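Local coordinates for protein beta-hydroxyacid dehydrogenase, 3-hydroxyisobutyrate dehydrogenase (PDB 6GRL) that acts as an S-selective imine reductase, probably drawing its hydride from NADPH bound at an N-terminal Rossmann domain, at residues 37-42 with 163-168; 68-73 with 94-99; 112-117 with 181-186; 154-159 with 175-180. All blocks are in the same frame, centred on the assembly; numbering follows the deposited sequence. Where two conformers were deposited one is given.

Interaction 1 of 4, residues 37-42 with 163-168; sequences RAFVER and EPILRE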
loop_
_atom_site.group_PDB
_atom_site.type_symbol
_atom_site.label_atom_id
_atom_site.label_comp_id
_atom_site.label_asym_id
_atom_site.label_seq_id
_atom_site.Cartn_x
_atom_site.Cartn_y
_atom_site.Cartn_z
ATOM N N ARG A 37 4.966 12.414 16.800
ATOM C CA ARG A 37 4.601 12.086 18.177
ATOM C C ARG A 37 5.206 10.757 18.605
ATOM O O ARG A 37 5.728 10.633 19.719
ATOM C CB ARG A 37 3.081 12.043 18.326
ATOM C CG ARG A 37 2.419 13.396 18.512
ATOM C CD ARG A 37 1.021 13.239 19.094
ATOM N NE ARG A 37 0.185 12.363 18.277
ATOM C CZ ARG A 37 -0.550 12.777 17.250
ATOM N NH1 ARG A 37 -0.557 14.058 16.911
ATOM N NH2 ARG A 37 -1.280 11.910 16.561
ATOM N N ALA A 38 5.144 9.748 17.731
ATOM C CA ALA A 38 5.680 8.437 18.077
ATOM C C ALA A 38 7.174 8.508 18.361
ATOM O O ALA A 38 7.665 7.871 19.302
ATOM C CB ALA A 38 5.392 7.439 16.955
ATOM N N PHE A 39 7.913 9.286 17.568
ATOM C CA PHE A 39 9.347 9.425 17.800
ATOM C C PHE A 39 9.625 10.197 19.084
ATOM O O PHE A 39 10.535 9.842 19.842
ATOM C CB PHE A 39 10.009 10.103 16.601
ATOM C CG PHE A 39 10.139 9.211 15.396
ATOM C CD1 PHE A 39 10.473 7.875 15.538
ATOM C CD2 PHE A 39 9.922 9.711 14.122
ATOM C CE1 PHE A 39 10.594 7.052 14.432
ATOM C CE2 PHE A 39 10.040 8.893 13.010
ATOM C CZ PHE A 39 10.377 7.563 13.167
ATOM N N VAL A 40 8.848 11.251 19.350
ATOM C CA VAL A 40 9.029 12.024 20.578
ATOM C C VAL A 40 8.816 11.136 21.798
ATOM O O VAL A 40 9.604 11.157 22.751
ATOM C CB VAL A 40 8.083 13.238 20.596
ATOM C CG1 VAL A 40 8.047 13.866 21.981
ATOM C CG2 VAL A 40 8.506 14.261 19.555
ATOM N N GLU A 41 7.749 10.333 21.779
ATOM C CA GLU A 41 7.426 9.477 22.914
ATOM C C GLU A 41 8.455 8.374 23.127
ATOM O O GLU A 41 8.528 7.819 24.229
ATOM C CB GLU A 41 6.036 8.867 22.728
ATOM C CG GLU A 41 4.913 9.894 22.691
ATOM C CD GLU A 41 3.589 9.303 22.246
ATOM O OE1 GLU A 41 3.537 8.086 21.973
ATOM O OE2 GLU A 41 2.601 10.063 22.157
ATOM N N ARG A 42 9.244 8.044 22.107
ATOM C CA ARG A 42 10.277 7.023 22.222
ATOM C C ARG A 42 11.631 7.596 22.624
ATOM O O ARG A 42 12.630 6.870 22.598
ATOM C CB ARG A 42 10.407 6.251 20.906
ATOM C CG ARG A 42 9.226 5.341 20.598
ATOM C CD ARG A 42 8.914 4.413 21.762
ATOM N NE ARG A 42 9.761 3.224 21.760
ATOM C CZ ARG A 42 9.492 2.114 21.079
ATOM N NH1 ARG A 42 8.395 2.036 20.339
ATOM N NH2 ARG A 42 10.321 1.082 21.137
ATOM N N GLU A 163 15.927 -0.653 10.879
ATOM C CA GLU A 163 14.662 -1.345 11.112
ATOM C C GLU A 163 14.109 -1.151 12.521
ATOM O O GLU A 163 12.883 -0.972 12.646
ATOM C CB GLU A 163 14.820 -2.840 10.797
ATOM C CG GLU A 163 13.518 -3.623 10.876
ATOM C CD GLU A 163 13.692 -5.088 10.530
ATOM O OE1 GLU A 163 14.840 -5.512 10.282
ATOM O OE2 GLU A 163 12.677 -5.816 10.506
ATOM N N PRO A 164 14.906 -1.179 13.599
ATOM C CA PRO A 164 14.321 -0.921 14.927
ATOM C C PRO A 164 13.682 0.451 15.056
ATOM O O PRO A 164 12.701 0.597 15.796
ATOM C CB PRO A 164 15.520 -1.077 15.873
ATOM C CG PRO A 164 16.440 -1.985 15.155
ATOM C CD PRO A 164 16.311 -1.615 13.710
ATOM N N ILE A 165 14.207 1.464 14.365
ATOM C CA ILE A 165 13.573 2.779 14.403
ATOM C C ILE A 165 12.254 2.753 13.642
ATOM O O ILE A 165 11.248 3.314 14.094
ATOM C CB ILE A 165 14.527 3.853 13.850
ATOM C CG1 ILE A 165 15.787 3.945 14.712
ATOM C CG2 ILE A 165 13.831 5.205 13.780
ATOM C CD1 ILE A 165 16.827 4.901 14.170
ATOM N N LEU A 166 12.231 2.091 12.484
ATOM C CA LEU A 166 11.015 2.037 11.678
ATOM C C LEU A 166 9.903 1.275 12.392
ATOM O O LEU A 166 8.727 1.639 12.279
ATOM C CB LEU A 166 11.313 1.399 10.323
ATOM C CG LEU A 166 12.401 2.074 9.486
ATOM C CD1 LEU A 166 12.673 1.274 8.222
ATOM C CD2 LEU A 166 12.012 3.507 9.149
ATOM N N ARG A 167 10.250 0.217 13.131
ATOM C CA ARG A 167 9.224 -0.571 13.806
ATOM C C ARG A 167 8.610 0.158 14.993
ATOM O O ARG A 167 7.632 -0.337 15.563
ATOM C CB ARG A 167 9.789 -1.921 14.258
ATOM C CG ARG A 167 10.820 -1.841 15.366
ATOM C CD ARG A 167 11.005 -3.186 16.057
ATOM N NE ARG A 167 11.894 -4.066 15.302
ATOM C CZ ARG A 167 13.053 -4.528 15.758
ATOM N NH1 ARG A 167 13.472 -4.195 16.972
ATOM N NH2 ARG A 167 13.796 -5.323 15.000
ATOM N N GLU A 168 9.156 1.314 15.379
ATOM C CA GLU A 168 8.505 2.152 16.377
ATOM C C GLU A 168 7.211 2.764 15.860
ATOM O O GLU A 168 6.412 3.255 16.664
ATOM C CB GLU A 168 9.455 3.260 16.838
ATOM C CG GLU A 168 10.762 2.756 17.437
ATOM C CD GLU A 168 11.694 3.883 17.844
ATOM O OE1 GLU A 168 11.374 5.055 17.558
ATOM O OE2 GLU A 168 12.747 3.596 18.452
HETATM O O HOH W 1 13.652 4.279 21.319
#

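Interaction 2 of 4, residues 68-73 with 94-99; sequences ATPDEA and LGSVTS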
loop_
_atom_site.group_PDB
_atom_site.type_symbol
_atom_site.label_atom_id
_atom_site.label_comp_id
_atom_site.label_asym_id
_atom_site.label_seq_id
_atom_site.Cartn_x
_atom_site.Cartn_y
_atom_site.Cartn_z
ATOM N N ALA A 68 12.526 26.487 11.415
ATOM C CA ALA A 68 11.860 27.484 10.585
ATOM C C ALA A 68 11.875 27.116 9.106
ATOM O O ALA A 68 10.939 27.464 8.379
ATOM C CB ALA A 68 12.507 28.856 10.789
ATOM N N THR A 69 12.914 26.433 8.650
ATOM C CA THR A 69 13.085 26.062 7.250
ATOM C C THR A 69 13.406 24.581 7.158
ATOM O O THR A 69 13.892 23.980 8.120
ATOM C CB THR A 69 14.215 26.868 6.594
ATOM O OG1 THR A 69 15.462 26.544 7.222
ATOM C CG2 THR A 69 13.957 28.361 6.716
ATOM N N PRO A 70 13.134 23.957 6.005
ATOM C CA PRO A 70 13.587 22.571 5.813
ATOM C C PRO A 70 15.090 22.412 5.953
ATOM O O PRO A 70 15.548 21.360 6.414
ATOM C CB PRO A 70 13.111 22.241 4.391
ATOM C CG PRO A 70 11.947 23.153 4.168
ATOM C CD PRO A 70 12.289 24.424 4.892
ATOM N N ASP A 71 15.869 23.428 5.574
ATOM C CA ASP A 71 17.314 23.374 5.769
ATOM C C ASP A 71 17.661 23.228 7.245
ATOM O O ASP A 71 18.444 22.352 7.629
ATOM C CB ASP A 71 17.969 24.629 5.188
ATOM C CG ASP A 71 18.373 24.457 3.740
ATOM O OD1 ASP A 71 18.769 23.335 3.364
ATOM O OD2 ASP A 71 18.297 25.443 2.977
ATOM N N GLU A 72 17.087 24.090 8.089
ATOM C CA GLU A 72 17.319 23.984 9.526
ATOM C C GLU A 72 16.862 22.637 10.067
ATOM O O GLU A 72 17.492 22.086 10.976
ATOM C CB GLU A 72 16.603 25.125 10.252
ATOM C CG GLU A 72 16.701 25.074 11.768
ATOM C CD GLU A 72 15.910 26.183 12.439
ATOM O OE1 GLU A 72 15.385 27.060 11.723
ATOM O OE2 GLU A 72 15.809 26.173 13.684
ATOM N N ALA A 73 15.785 22.082 9.510
ATOM C CA ALA A 73 15.269 20.814 10.010
ATOM C C ALA A 73 16.214 19.664 9.682
ATOM O O ALA A 73 16.517 18.834 10.547
ATOM C CB ALA A 73 13.875 20.555 9.438
ATOM N N LEU A 94 11.920 19.327 -0.596
ATOM C CA LEU A 94 13.306 18.902 -0.760
ATOM C C LEU A 94 14.056 19.794 -1.741
ATOM O O LEU A 94 15.279 19.942 -1.630
ATOM C CB LEU A 94 13.362 17.444 -1.210
ATOM C CG LEU A 94 12.928 16.427 -0.153
ATOM C CD1 LEU A 94 13.103 15.012 -0.669
ATOM C CD2 LEU A 94 13.702 16.631 1.141
ATOM N N GLY A 95 13.349 20.396 -2.700
ATOM C CA GLY A 95 13.984 21.338 -3.605
ATOM C C GLY A 95 14.446 22.613 -2.936
ATOM O O GLY A 95 15.351 23.279 -3.452
ATOM N N SER A 96 13.849 22.968 -1.801
ATOM C CA SER A 96 14.237 24.151 -1.045
ATOM C C SER A 96 15.430 23.905 -0.133
ATOM O O SER A 96 15.867 24.834 0.556
ATOM C CB SER A 96 13.051 24.652 -0.215
ATOM O OG SER A 96 12.662 23.685 0.747
ATOM N N VAL A 97 15.961 22.687 -0.109
ATOM C CA VAL A 97 17.084 22.350 0.759
ATOM C C VAL A 97 18.372 22.826 0.101
ATOM O O VAL A 97 18.669 22.464 -1.043
ATOM C CB VAL A 97 17.129 20.843 1.041
ATOM C CG1 VAL A 97 18.362 20.490 1.859
ATOM C CG2 VAL A 97 15.862 20.398 1.756
ATOM N N THR A 98 19.138 23.644 0.820
ATOM C CA THR A 98 20.434 24.111 0.352
ATOM C C THR A 98 21.588 23.534 1.159
ATOM O O THR A 98 22.750 23.766 0.809
ATOM C CB THR A 98 20.493 25.642 0.388
ATOM O OG1 THR A 98 20.523 26.092 1.748
ATOM C CG2 THR A 98 19.275 26.233 -0.307
ATOM N N SER A 99 21.301 22.787 2.219
ATOM C CA SER A 99 22.333 22.183 3.045
ATOM C C SER A 99 22.688 20.792 2.529
ATOM O O SER A 99 21.910 20.143 1.824
ATOM C CB SER A 99 21.876 22.104 4.501
ATOM O OG SER A 99 21.393 23.360 4.948
HETATM O O HOH W 2 15.158 25.454 3.447
#

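Interaction 3 of 4, residues 112-117 with 181-186; sequences GSPSQA and LAAVEF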
loop_
_atom_site.group_PDB
_atom_site.type_symbol
_atom_site.label_atom_id
_atom_site.label_comp_id
_atom_site.label_asym_id
_atom_site.label_seq_id
_atom_site.Cartn_x
_atom_site.Cartn_y
_atom_site.Cartn_z
ATOM N N GLY A 112 2.804 8.136 -3.399
ATOM C CA GLY A 112 3.419 8.410 -4.682
ATOM C C GLY A 112 3.557 7.147 -5.501
ATOM O O GLY A 112 3.239 6.041 -5.053
ATOM N N SER A 113 4.053 7.336 -6.715
ATOM C CA SER A 113 4.175 6.280 -7.705
ATOM C C SER A 113 5.507 5.554 -7.569
ATOM O O SER A 113 6.451 6.065 -6.957
ATOM C CB SER A 113 4.045 6.868 -9.108
ATOM O OG SER A 113 5.208 7.596 -9.459
ATOM N N PRO A 114 5.607 4.342 -8.123
ATOM C CA PRO A 114 6.909 3.657 -8.132
ATOM C C PRO A 114 7.980 4.431 -8.874
ATOM O O PRO A 114 9.142 4.436 -8.450
ATOM C CB PRO A 114 6.593 2.319 -8.816
ATOM C CG PRO A 114 5.132 2.116 -8.587
ATOM C CD PRO A 114 4.522 3.479 -8.620
ATOM N N SER A 115 7.620 5.092 -9.977
ATOM C CA SER A 115 8.601 5.884 -10.711
ATOM C C SER A 115 9.097 7.057 -9.875
ATOM O O SER A 115 10.286 7.395 -9.912
ATOM C CB SER A 115 8.002 6.376 -12.029
ATOM O OG SER A 115 6.861 7.185 -11.801
ATOM N N GLN A 116 8.203 7.689 -9.111
ATOM C CA GLN A 116 8.615 8.808 -8.268
ATOM C C GLN A 116 9.552 8.348 -7.158
ATOM O O GLN A 116 10.530 9.034 -6.840
ATOM C CB GLN A 116 7.384 9.507 -7.690
ATOM C CG GLN A 116 6.678 10.415 -8.687
ATOM C CD GLN A 116 5.221 10.661 -8.341
ATOM O OE1 GLN A 116 4.644 9.982 -7.492
ATOM N NE2 GLN A 116 4.617 11.640 -9.005
ATOM N N ALA A 117 9.277 7.183 -6.566
ATOM C CA ALA A 117 10.165 6.653 -5.535
ATOM C C ALA A 117 11.549 6.359 -6.100
ATOM O O ALA A 117 12.565 6.628 -5.447
ATOM C CB ALA A 117 9.560 5.394 -4.913
ATOM N N LEU A 181 9.298 -0.591 -5.048
ATOM C CA LEU A 181 8.518 -1.788 -4.739
ATOM C C LEU A 181 7.463 -1.534 -3.670
ATOM O O LEU A 181 6.384 -2.138 -3.718
ATOM C CB LEU A 181 9.444 -2.923 -4.305
ATOM C CG LEU A 181 10.201 -3.613 -5.439
ATOM C CD1 LEU A 181 11.180 -4.641 -4.892
ATOM C CD2 LEU A 181 9.234 -4.252 -6.421
ATOM N N ALA A 182 7.748 -0.667 -2.695
ATOM C CA ALA A 182 6.742 -0.351 -1.685
ATOM C C ALA A 182 5.549 0.358 -2.312
ATOM O O ALA A 182 4.397 0.109 -1.933
ATOM C CB ALA A 182 7.354 0.502 -0.573
ATOM N N ALA A 183 5.807 1.235 -3.284
ATOM C CA ALA A 183 4.720 1.896 -3.999
ATOM C C ALA A 183 3.943 0.905 -4.856
ATOM O O ALA A 183 2.718 1.017 -4.985
ATOM C CB ALA A 183 5.273 3.033 -4.857
ATOM N N VAL A 184 4.638 -0.066 -5.457
ATOM C CA VAL A 184 3.957 -1.120 -6.206
ATOM C C VAL A 184 3.034 -1.905 -5.285
ATOM O O VAL A 184 1.869 -2.159 -5.610
ATOM C CB VAL A 184 4.979 -2.046 -6.890
ATOM C CG1 VAL A 184 4.274 -3.249 -7.506
ATOM C CG2 VAL A 184 5.755 -1.292 -7.945
ATOM N N GLU A 185 3.548 -2.302 -4.118
ATOM C CA GLU A 185 2.749 -3.062 -3.163
ATOM C C GLU A 185 1.505 -2.287 -2.749
ATOM O O GLU A 185 0.397 -2.838 -2.718
ATOM C CB GLU A 185 3.600 -3.409 -1.939
ATOM C CG GLU A 185 2.909 -4.299 -0.920
ATOM C CD GLU A 185 2.934 -5.762 -1.312
ATOM O OE1 GLU A 185 3.787 -6.144 -2.141
ATOM O OE2 GLU A 185 2.106 -6.532 -0.781
ATOM N N PHE A 186 1.669 -1.000 -2.438
ATOM C CA PHE A 186 0.544 -0.195 -1.974
ATOM C C PHE A 186 -0.523 -0.060 -3.054
ATOM O O PHE A 186 -1.703 -0.338 -2.814
ATOM C CB PHE A 186 1.036 1.182 -1.526
ATOM C CG PHE A 186 -0.029 2.035 -0.898
ATOM C CD1 PHE A 186 -0.309 1.932 0.455
ATOM C CD2 PHE A 186 -0.751 2.941 -1.660
ATOM C CE1 PHE A 186 -1.288 2.717 1.038
ATOM C CE2 PHE A 186 -1.732 3.726 -1.084
ATOM C CZ PHE A 186 -2.001 3.614 0.267
HETATM O O HOH W 3 2.154 3.941 -3.679
#

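Interaction 4 of 4, residues 154-159 with 175-180; sequences GSRSAF and HGEDAG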
loop_
_atom_site.group_PDB
_atom_site.type_symbol
_atom_site.label_atom_id
_atom_site.label_comp_id
_atom_site.label_asym_id
_atom_site.label_seq_id
_atom_site.Cartn_x
_atom_site.Cartn_y
_atom_site.Cartn_z
ATOM N N GLY A 154 14.104 -0.200 -1.057
ATOM C CA GLY A 154 15.332 0.547 -1.200
ATOM C C GLY A 154 16.508 -0.297 -0.764
ATOM O O GLY A 154 16.422 -1.528 -0.702
ATOM N N SER A 155 17.610 0.380 -0.446
ATOM C CA SER A 155 18.831 -0.315 -0.058
ATOM C C SER A 155 18.585 -1.207 1.151
ATOM O O SER A 155 18.053 -0.762 2.172
ATOM C CB SER A 155 19.938 0.693 0.248
ATOM O OG SER A 155 20.970 0.093 1.011
ATOM N N ARG A 156 18.978 -2.478 1.029
ATOM C CA ARG A 156 18.782 -3.427 2.120
ATOM C C ARG A 156 19.636 -3.070 3.330
ATOM O O ARG A 156 19.207 -3.258 4.474
ATOM C CB ARG A 156 19.095 -4.845 1.644
ATOM C CG ARG A 156 18.432 -5.937 2.466
ATOM C CD ARG A 156 18.791 -7.318 1.945
ATOM N NE ARG A 156 17.662 -7.959 1.277
ATOM C CZ ARG A 156 17.505 -8.008 -0.041
ATOM N NH1 ARG A 156 16.445 -8.612 -0.562
ATOM N NH2 ARG A 156 18.406 -7.454 -0.841
ATOM N N SER A 157 20.847 -2.559 3.098
ATOM C CA SER A 157 21.715 -2.187 4.210
ATOM C C SER A 157 21.114 -1.047 5.022
ATOM O O SER A 157 21.212 -1.034 6.255
ATOM C CB SER A 157 23.101 -1.803 3.689
ATOM O OG SER A 157 23.044 -0.622 2.908
ATOM N N ALA A 158 20.482 -0.082 4.349
ATOM C CA ALA A 158 19.850 1.022 5.064
ATOM C C ALA A 158 18.635 0.548 5.851
ATOM O O ALA A 158 18.373 1.038 6.956
ATOM C CB ALA A 158 19.458 2.127 4.085
ATOM N N PHE A 159 17.881 -0.405 5.301
ATOM C CA PHE A 159 16.729 -0.935 6.023
ATOM C C PHE A 159 17.169 -1.723 7.251
ATOM O O PHE A 159 16.607 -1.559 8.340
ATOM C CB PHE A 159 15.883 -1.813 5.101
ATOM C CG PHE A 159 14.746 -2.496 5.802
ATOM C CD1 PHE A 159 13.553 -1.831 6.017
ATOM C CD2 PHE A 159 14.877 -3.798 6.260
ATOM C CE1 PHE A 159 12.506 -2.453 6.666
ATOM C CE2 PHE A 159 13.836 -4.424 6.914
ATOM C CZ PHE A 159 12.648 -3.752 7.116
ATOM N N HIS A 175 10.576 -5.094 1.055
ATOM C CA HIS A 175 10.113 -5.676 -0.197
ATOM C C HIS A 175 11.189 -5.840 -1.261
ATOM O O HIS A 175 10.970 -6.592 -2.215
ATOM C CB HIS A 175 8.962 -4.839 -0.775
ATOM C CG HIS A 175 7.631 -5.152 -0.165
ATOM N ND1 HIS A 175 7.141 -4.485 0.938
ATOM C CD2 HIS A 175 6.695 -6.074 -0.493
ATOM C CE1 HIS A 175 5.957 -4.975 1.257
ATOM N NE2 HIS A 175 5.663 -5.941 0.405
ATOM N N GLY A 176 12.325 -5.176 -1.136
ATOM C CA GLY A 176 13.412 -5.399 -2.071
ATOM C C GLY A 176 14.210 -4.136 -2.312
ATOM O O GLY A 176 13.915 -3.067 -1.783
ATOM N N GLU A 177 15.241 -4.290 -3.150
ATOM C CA GLU A 177 16.171 -3.198 -3.420
ATOM C C GLU A 177 15.557 -2.133 -4.319
ATOM O O GLU A 177 15.872 -0.946 -4.171
ATOM C CB GLU A 177 17.449 -3.744 -4.054
ATOM C CG GLU A 177 18.174 -4.779 -3.212
ATOM C CD GLU A 177 19.202 -4.158 -2.288
ATOM O OE1 GLU A 177 19.426 -2.934 -2.386
ATOM O OE2 GLU A 177 19.790 -4.896 -1.470
ATOM N N ASP A 178 14.707 -2.535 -5.260
ATOM C CA ASP A 178 14.022 -1.584 -6.126
ATOM C C ASP A 178 13.230 -0.596 -5.280
ATOM O O ASP A 178 12.282 -0.980 -4.588
ATOM C CB ASP A 178 13.106 -2.337 -7.093
ATOM C CG ASP A 178 12.372 -1.421 -8.065
ATOM O OD1 ASP A 178 12.571 -0.189 -8.030
ATOM O OD2 ASP A 178 11.581 -1.949 -8.876
ATOM N N ALA A 179 13.625 0.677 -5.337
ATOM C CA ALA A 179 13.028 1.688 -4.473
ATOM C C ALA A 179 11.530 1.846 -4.696
ATOM O O ALA A 179 10.833 2.320 -3.793
ATOM C CB ALA A 179 13.725 3.035 -4.678
ATOM N N GLY A 180 11.021 1.457 -5.859
ATOM C CA GLY A 180 9.607 1.583 -6.141
ATOM C C GLY A 180 8.731 0.438 -5.686
ATOM O O GLY A 180 7.515 0.490 -5.898
#

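Interaction 1 of 4, residues 37-42 with 163-168
A38 and E168 mark the nearest backbone approach, their CA atoms 7.1 Å apart, where the last turn of helix 30-41 faces the loop just after helix 156-166. No direct hydrogen bond joins the segments. E168 does most of the bridging: beyond CG its chain is extended (chi2 178°), and the carboxylate reaches in between F39 and R42. OE1 lies at the edge of the F39 ring, near its plane and 3.6 Å from CD1 of F39, and is hydrogen-bonded to NE2 of H44, whose ring meets that of F39 edge-to-face. Both helices belong to the Rossmann-type nucleotide-binding domain and pack on strand 79-82. There F39 and I165 cross at about a right angle, CE1 of F39 lying 3.8 Å from CG2 of I165, while F39 also touches V23 and V25. On the outer side R42, in one of two modelled conformers, bends at chi2 and chi3 and lays one guanidinium face over CG of E168, with the carboxylate plane turned 26° from its own. NH2 of R42 is 4.4 Å from OE2 of E168, beyond a salt bridge and with no N-H aimed at the oxygen, so any attraction is probably by charge alone. An alanine in place of E168 would probably leave H44 NE2 without this partner and the R42 guanidinium freer to swing. A water donates to both R42 O and E168 OE2, 3.1 Å from each.

Interaction 2 of 4, residues 68-73 with 94-99
D71 and V97 bring the backbones to 5.1 Å, CA to CA, where the first turn of helix 70-74 meets the loop leaving helix 87-95. This is a capped helix start at the surface of the Rossmann-type domain: T69 is the N-cap, its OG1 accepting from E72 N in a nearly straight bond (170°). Within that turn the D71 carboxylate reaches across and grips the loop by two successive backbone N-H groups. OD1 accepts from T98 N at 2.6 Å through its syn lone pair, and from S99 N at 2.8 Å, the latter coming from above the carboxylate plane. OD2 takes the T98 hydroxyl, with OG1 of T98 2.6 Å away and also above that plane; a weak bond from T98 N reaches OD2 as well. The hydroxyl gets there because T98 OG1 stands between its own backbone N and carbonyl carbon (chi1 70°), bringing it round beside the N-H that D71 also holds. So many donors would be expected to stabilise the charged form of the carboxylate. An alanine at D71 would probably leave the N-H groups of T98 and S99 and the T98 hydroxyl without their acceptor and let the loop drift from the helix. A water takes the D71 N-H and donates to S96 O, a second link between the backbones. One residue earlier, P70 touches V97 and S96, and CG of P70 lies 3.5 Å from OG of S96, which is hydrogen-bonded to V93 O.

Interaction 3 of 4, residues 112-117 with 181-186
A183 and P114 give up the most surface here, with V184 next, where the start of helix 114-126 in the Rossmann-type domain meets the first turn of helix 181-209. That long helix runs out toward the C-terminal helical domain, an interdomain helix as in related imine reductases, so the contact sits at its root. The CA atoms of P114 and A183 are 5.0 Å apart, with the A183 methyl turned into the contact. The A183 CB presses against the backbone leading into the helix, 3.5 Å from N of P114 and 3.6 Å from O of G112; it also touches K135 of strand 130-137. The proline ring leans past it: CG of P114 is 3.8 Å from CB of A183 and 3.5 Å from CG2 of V184. V184 meets the ring crosswise, with CG2 placed beside its own backbone N. Just before P114, S113 is the N-cap of helix 114-126, and N of S113 donates to OE1 of Q116, 2.8 Å away, which ties the turn together. Beside the A183 methyl a water donates to both segments, 2.7 Å from O of G112 and 3.3 Å from O of A183.

Interaction 4 of 4, residues 154-159 with 175-180
Backbone bonding between G154 and the loop 176-177 comes first. The G154 N-H points almost straight (170°) at O of G176, 3.0 Å from N and in the plane of that carbonyl. Two CA-H...O contacts reinforce it: CA of E177 lies 3.2 Å from O of G154, while CA of G154 approaches O of E177. G154 and G176 both adopt backbone angles at which a CB would jam against the preceding carbonyl oxygen.

The charged contact lies farther out, where R156 and E177 cross at about a right angle. NH2 of R156 and OE2 of E177 form a salt bridge of 3.0 Å, with the two flat groups turned 57° apart. E177 manages this by bending at chi2 (-91°), which turns CD back toward the helix start; OE2 then also lies 3.2 Å from CB of R156, and OE1 receives a weak bond from the R156 N-H.

Capping forms the third group. OD1 of D178 accepts from N of G180, 3.1 Å away and above the carboxylate plane, at the turn into helix 181-209, and makes a salt bridge to R118.

Strand 149-154, helix 156-166 and strand 171-174 form a beta-alpha-beta crossover at one margin of the sheet. This contact brings its two strand ends together, beside the backbone hydrogen bonding of H175 with F152, with the S153 hydroxyl held to A179 O.

In the fold
From the N terminus, helix 30-41 opens the loop that interaction 1 closes at the end of helix 156-166, drawing two helices of the Rossmann-type domain together. Interaction 2 closes a short loop nested inside it, around strand 79-82 and helix 87-95. Interaction 3 closes the loop from helix 114-126 to the start of helix 181-209, joining the Rossmann-type domain to that long helix. Nested within it, interaction 4 closes a shorter one, from strand 149-154 through helix 156-166 and strand 171-174. Both cross interaction 1 along the chain. Interactions 1 and 4 touch where L166 packs on F159; interactions 3 and 4, centres about 12 Å apart, also meet, while interaction 2 touches none of the others.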